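Local coordinates for Polyphosphate:AMP phosphotransferase (PDB 3CZP) that transfers phosphate from inorganic polyphosphate to AMP, making ADP, and less efficiently to GMP, as a magnesium-dependent homodimer, at the interface of chains A and B. Coordinates in Å, arbitrary orientation; residue numbers count along the deposited sequence, not the author numbering. Chains: chain A/B, Putative polyphosphate kinase 2.

Contact 1: the interface of chains A and B. Residues chain A 26, 64-65, 69; chain B 318, 321-322.
With CG anti to the backbone N (chi1 -176°) and the chain extended beyond it, A:Glu65 brings CG, its gamma methylene, over B:Arg318, whose own chain bends at chi2 and chi3 to turn its guanidinium toward it. CG of A:Glu65 sits over one face of that guanidinium, off toward the rim, 3.8 Å from CZ of B:Arg318. Carboxylate and guanidinium are inclined by 30°, and the salt bridge between them is loose, OE2 of A:Glu65 lying 3.9 Å from NH2 of B:Arg318.

Within chain B, B:Asp322 helps to fix the guanidinium, gripping it side-on at the edge: NH2 of B:Arg318 reaches the syn lone pair of OD2 of B:Asp322 at 2.8 Å, nearly in the guanidinium plane, while NE meets OD1 with more tilt. B:Asp322 thus holds the guanidinium where CG of A:Glu65 can cover one face, and it also touches the glutamate directly, OD1 to CG of A:Glu65 3.5 Å. The two carboxylates come near each other, a closeness the arginine may help to offset.

Two waters finish the joint. Water 1 connects the main-chain O of A:Asn64, at 2.7 Å, with OG1 of B:Thr321 and OD1 of B:Asp322. Water 2 joins the backbone O of A:Glu65 to NH1 of B:Arg318; NH1 of A:Arg26 also bonds that carbonyl, from above its plane, at 3.3 Å. Beside them, the ring of A:Pro69 rests its CD 4.0 Å from CG of B:Arg318.

In the fold, the C-terminal end of helix 56-66 and the start of 3-10 helix 69-71, in the first PPK2 repeat of chain A, meet the end of helix 313-321 in the second repeat of chain B, with helix 15-39 contributing A:Arg26.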
loop_
_atom_site.group_PDB
_atom_site.type_symbol
_atom_site.label_atom_id
_atom_site.label_comp_id
_atom_site.label_asym_id
_atom_site.label_seq_id
_atom_site.Cartn_x
_atom_site.Cartn_y
_atom_site.Cartn_z
ATOM N N ARG A 26 -22.832 -17.267 -17.926
ATOM C CA ARG A 26 -21.399 -17.058 -17.828
ATOM C C ARG A 26 -20.887 -16.131 -18.942
ATOM O O ARG A 26 -20.070 -15.216 -18.700
ATOM C CB ARG A 26 -20.640 -18.389 -17.674
ATOM C CG ARG A 26 -20.518 -19.232 -18.828
ATOM C CD ARG A 26 -20.024 -20.657 -18.401
ATOM N NE ARG A 26 -18.665 -20.726 -17.896
ATOM C CZ ARG A 26 -18.095 -21.842 -17.472
ATOM N NH1 ARG A 26 -16.866 -21.804 -17.044
ATOM N NH2 ARG A 26 -18.726 -23.012 -17.522
ATOM N N ASN A 64 -15.650 -17.792 -9.916
ATOM C CA ASN A 64 -14.285 -17.603 -10.452
ATOM C C ASN A 64 -13.937 -18.540 -11.571
ATOM O O ASN A 64 -12.842 -18.459 -12.130
ATOM C CB ASN A 64 -13.307 -17.721 -9.307
ATOM C CG ASN A 64 -13.220 -16.440 -8.495
ATOM O OD1 ASN A 64 -12.445 -15.558 -8.863
ATOM N ND2 ASN A 64 -14.036 -16.313 -7.382
ATOM N N GLU A 65 -14.874 -19.434 -11.902
ATOM C CA GLU A 65 -14.799 -20.258 -13.105
ATOM C C GLU A 65 -15.654 -19.662 -14.175
ATOM O O GLU A 65 -15.238 -19.566 -15.307
ATOM C CB GLU A 65 -15.252 -21.688 -12.822
ATOM C CG GLU A 65 -15.081 -22.570 -14.062
ATOM C CD GLU A 65 -15.406 -24.028 -13.765
ATOM O OE1 GLU A 65 -15.407 -24.350 -12.559
ATOM O OE2 GLU A 65 -15.639 -24.792 -14.757
ATOM N N PRO A 69 -11.189 -14.665 -13.116
ATOM C CA PRO A 69 -10.578 -14.413 -11.835
ATOM C C PRO A 69 -9.462 -13.358 -11.859
ATOM O O PRO A 69 -9.070 -12.869 -10.800
ATOM C CB PRO A 69 -9.986 -15.773 -11.475
ATOM C CG PRO A 69 -9.709 -16.450 -12.796
ATOM C CD PRO A 69 -10.830 -15.993 -13.666
ATOM N N ARG B 318 -6.828 -19.735 -16.086
ATOM C CA ARG B 318 -8.066 -20.271 -15.502
ATOM C C ARG B 318 -8.037 -21.778 -15.160
ATOM O O ARG B 318 -8.677 -22.193 -14.185
ATOM C CB ARG B 318 -9.278 -19.956 -16.355
ATOM C CG ARG B 318 -10.462 -19.506 -15.461
ATOM C CD ARG B 318 -11.786 -19.867 -16.017
ATOM N NE ARG B 318 -12.013 -21.314 -16.046
ATOM C CZ ARG B 318 -12.711 -21.934 -17.002
ATOM N NH1 ARG B 318 -13.255 -21.256 -18.004
ATOM N NH2 ARG B 318 -12.838 -23.242 -16.987
ATOM N N THR B 321 -6.389 -21.831 -11.806
ATOM C CA THR B 321 -7.291 -21.357 -10.770
ATOM C C THR B 321 -8.471 -22.364 -10.517
ATOM O O THR B 321 -8.953 -22.535 -9.370
ATOM C CB THR B 321 -7.738 -19.902 -11.021
ATOM O OG1 THR B 321 -8.430 -19.772 -12.240
ATOM C CG2 THR B 321 -6.550 -18.936 -11.027
ATOM N N ASP B 322 -8.881 -23.048 -11.580
ATOM C CA ASP B 322 -9.923 -24.052 -11.512
ATOM C C ASP B 322 -9.575 -25.152 -10.486
ATOM O O ASP B 322 -10.466 -25.746 -9.897
ATOM C CB ASP B 322 -10.166 -24.675 -12.890
ATOM C CG ASP B 322 -11.057 -23.820 -13.817
ATOM O OD1 ASP B 322 -11.635 -22.797 -13.397
ATOM O OD2 ASP B 322 -11.212 -24.255 -14.978
HETATM O O HOH W 1 -11.170 -20.616 -11.795
HETATM O O HOH W 2 -13.992 -18.412 -17.609
#

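Contact 2: the interface of chains A and B. Residues chain A 60-61, 64, 69, 74; chain B 326-327, 329.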
loop_
_atom_site.group_PDB
_atom_site.type_symbol
_atom_site.label_atom_id
_atom_site.label_comp_id
_atom_site.label_asym_id
_atom_site.label_seq_id
_atom_site.Cartn_x
_atom_site.Cartn_y
_atom_site.Cartn_z
ATOM N N VAL A 60 -18.466 -19.228 -4.394
ATOM C CA VAL A 60 -17.462 -18.258 -4.813
ATOM C C VAL A 60 -16.430 -18.881 -5.747
ATOM O O VAL A 60 -15.914 -18.245 -6.668
ATOM C CB VAL A 60 -16.809 -17.583 -3.639
ATOM C CG1 VAL A 60 -15.621 -16.657 -4.151
ATOM C CG2 VAL A 60 -17.813 -16.824 -2.846
ATOM N N LYS A 61 -16.122 -20.133 -5.543
ATOM C CA LYS A 61 -15.213 -20.812 -6.457
ATOM C C LYS A 61 -15.789 -20.891 -7.881
ATOM O O LYS A 61 -15.057 -20.689 -8.902
ATOM C CB LYS A 61 -14.873 -22.224 -5.970
ATOM C CG LYS A 61 -14.034 -22.926 -7.022
ATOM C CD LYS A 61 -13.437 -24.203 -6.571
ATOM C CE LYS A 61 -12.563 -24.769 -7.806
ATOM N NZ LYS A 61 -11.972 -25.981 -7.262
ATOM N N ASN A 64 -15.650 -17.792 -9.916
ATOM C CA ASN A 64 -14.285 -17.603 -10.452
ATOM C C ASN A 64 -13.937 -18.540 -11.571
ATOM O O ASN A 64 -12.842 -18.459 -12.130
ATOM C CB ASN A 64 -13.307 -17.721 -9.307
ATOM C CG ASN A 64 -13.220 -16.440 -8.495
ATOM O OD1 ASN A 64 -12.445 -15.558 -8.863
ATOM N ND2 ASN A 64 -14.036 -16.313 -7.382
ATOM N N PRO A 69 -11.189 -14.665 -13.116
ATOM C CA PRO A 69 -10.578 -14.413 -11.835
ATOM C C PRO A 69 -9.462 -13.358 -11.859
ATOM O O PRO A 69 -9.070 -12.869 -10.800
ATOM C CB PRO A 69 -9.986 -15.773 -11.475
ATOM C CG PRO A 69 -9.709 -16.450 -12.796
ATOM C CD PRO A 69 -10.830 -15.993 -13.666
ATOM N N VAL A 74 -10.350 -12.164 -3.890
ATOM C CA VAL A 74 -11.109 -12.868 -2.854
ATOM C C VAL A 74 -10.313 -12.812 -1.554
ATOM O O VAL A 74 -9.153 -13.287 -1.478
ATOM C CB VAL A 74 -11.429 -14.307 -3.248
ATOM C CG1 VAL A 74 -12.307 -14.942 -2.249
ATOM C CG2 VAL A 74 -12.136 -14.297 -4.575
ATOM N N PRO B 326 -10.389 -19.845 -4.524
ATOM C CA PRO B 326 -9.832 -18.530 -4.799
ATOM C C PRO B 326 -9.186 -17.764 -3.613
ATOM O O PRO B 326 -8.585 -16.673 -3.835
ATOM C CB PRO B 326 -11.043 -17.749 -5.386
ATOM C CG PRO B 326 -12.178 -18.460 -5.014
ATOM C CD PRO B 326 -11.812 -19.905 -4.844
ATOM N N ARG B 327 -9.378 -18.268 -2.392
ATOM C CA ARG B 327 -8.688 -17.715 -1.224
ATOM C C ARG B 327 -7.245 -18.208 -1.178
ATOM O O ARG B 327 -6.448 -17.666 -0.422
ATOM C CB ARG B 327 -9.410 -18.085 0.091
ATOM C CG ARG B 327 -10.788 -17.434 0.282
ATOM C CD ARG B 327 -11.581 -18.151 1.380
ATOM N NE ARG B 327 -12.209 -19.386 0.896
ATOM C CZ ARG B 327 -13.103 -20.123 1.561
ATOM N NH1 ARG B 327 -13.486 -19.820 2.790
ATOM N NH2 ARG B 327 -13.600 -21.196 0.984
ATOM N N TYR B 329 -5.160 -17.944 -3.906
ATOM C CA TYR B 329 -4.341 -17.300 -4.980
ATOM C C TYR B 329 -4.725 -15.846 -5.158
ATOM O O TYR B 329 -5.802 -15.461 -4.678
ATOM C CB TYR B 329 -4.443 -18.015 -6.353
ATOM C CG TYR B 329 -5.832 -18.153 -6.921
ATOM C CD1 TYR B 329 -6.460 -17.085 -7.530
ATOM C CD2 TYR B 329 -6.519 -19.348 -6.843
ATOM C CE1 TYR B 329 -7.752 -17.195 -8.052
ATOM C CE2 TYR B 329 -7.778 -19.470 -7.322
ATOM C CZ TYR B 329 -8.404 -18.390 -7.943
ATOM O OH TYR B 329 -9.690 -18.501 -8.413
HETATM O O HOH W 3 -7.082 -14.698 -2.625
#
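Water 3 is gripped by three backbone carbonyls: O of A:Val74 at 2.8 Å from one chain, and O of B:Pro326 and O of B:Tyr329 from the other. It ties strand 72-76 of chain A to 3-10 helix 326-328 and the residue just after it in chain B, and probably shares its two hydrogens among these three acceptors.

Next to it the ring of B:Pro326 wedges between strand and helix of chain A. Its CB meets CG2 of A:Val74 at 3.7 Å, its CG lies 4.0 Å from CG1 of A:Val60, and its CD packs on the CA of A:Lys61. The methyl CG1 of A:Val74, anti to the backbone N (chi1 -174°), reaches CG of B:Arg327 instead, so the two branches of this valine serve neighbouring residues.

A:Asn64 borders the proline with its amide. ND2 gives an almost straight hydrogen bond (173° at H) to the O of A:Val60, one helical turn back, at 2.8 Å; this fixes the amide's rotation and sets ND2 3.7 Å from CG of B:Pro326. B:Tyr329 runs antiparallel past A:Asn64, ring and amide planes nearly perpendicular, bringing its phenol OH to 3.8 Å from CB of A:Asn64. Within chain B, the O of B:Pro326 lies over the centre of the B:Tyr329 ring.

The patch adds mainly apolar packing to the homodimer interface, with B:Pro326, which hides 75 Å², set between the strand and helix of the other subunit, and a water bridging the backbones.

Contact 1 and contact 2 are adjoining stretches of one seam, their C-alpha centres about 7 Å apart. They share A:Asn64 and A:Pro69: the asparagine serves contact 1 through its main-chain carbonyl and contact 2 through its side chain. Helix 56-66 runs through both, while chain B passes from the end of helix 313-321 to 3-10 helix 326-328. Charged links in contact 1 thus lie beside apolar packing in contact 2, and both use bridging water. Because the dimer is two-fold symmetric, the pair recurs with chains exchanged, joining first to second repeat twice, which fits the suggested role of the N-terminal repeat in dimerization.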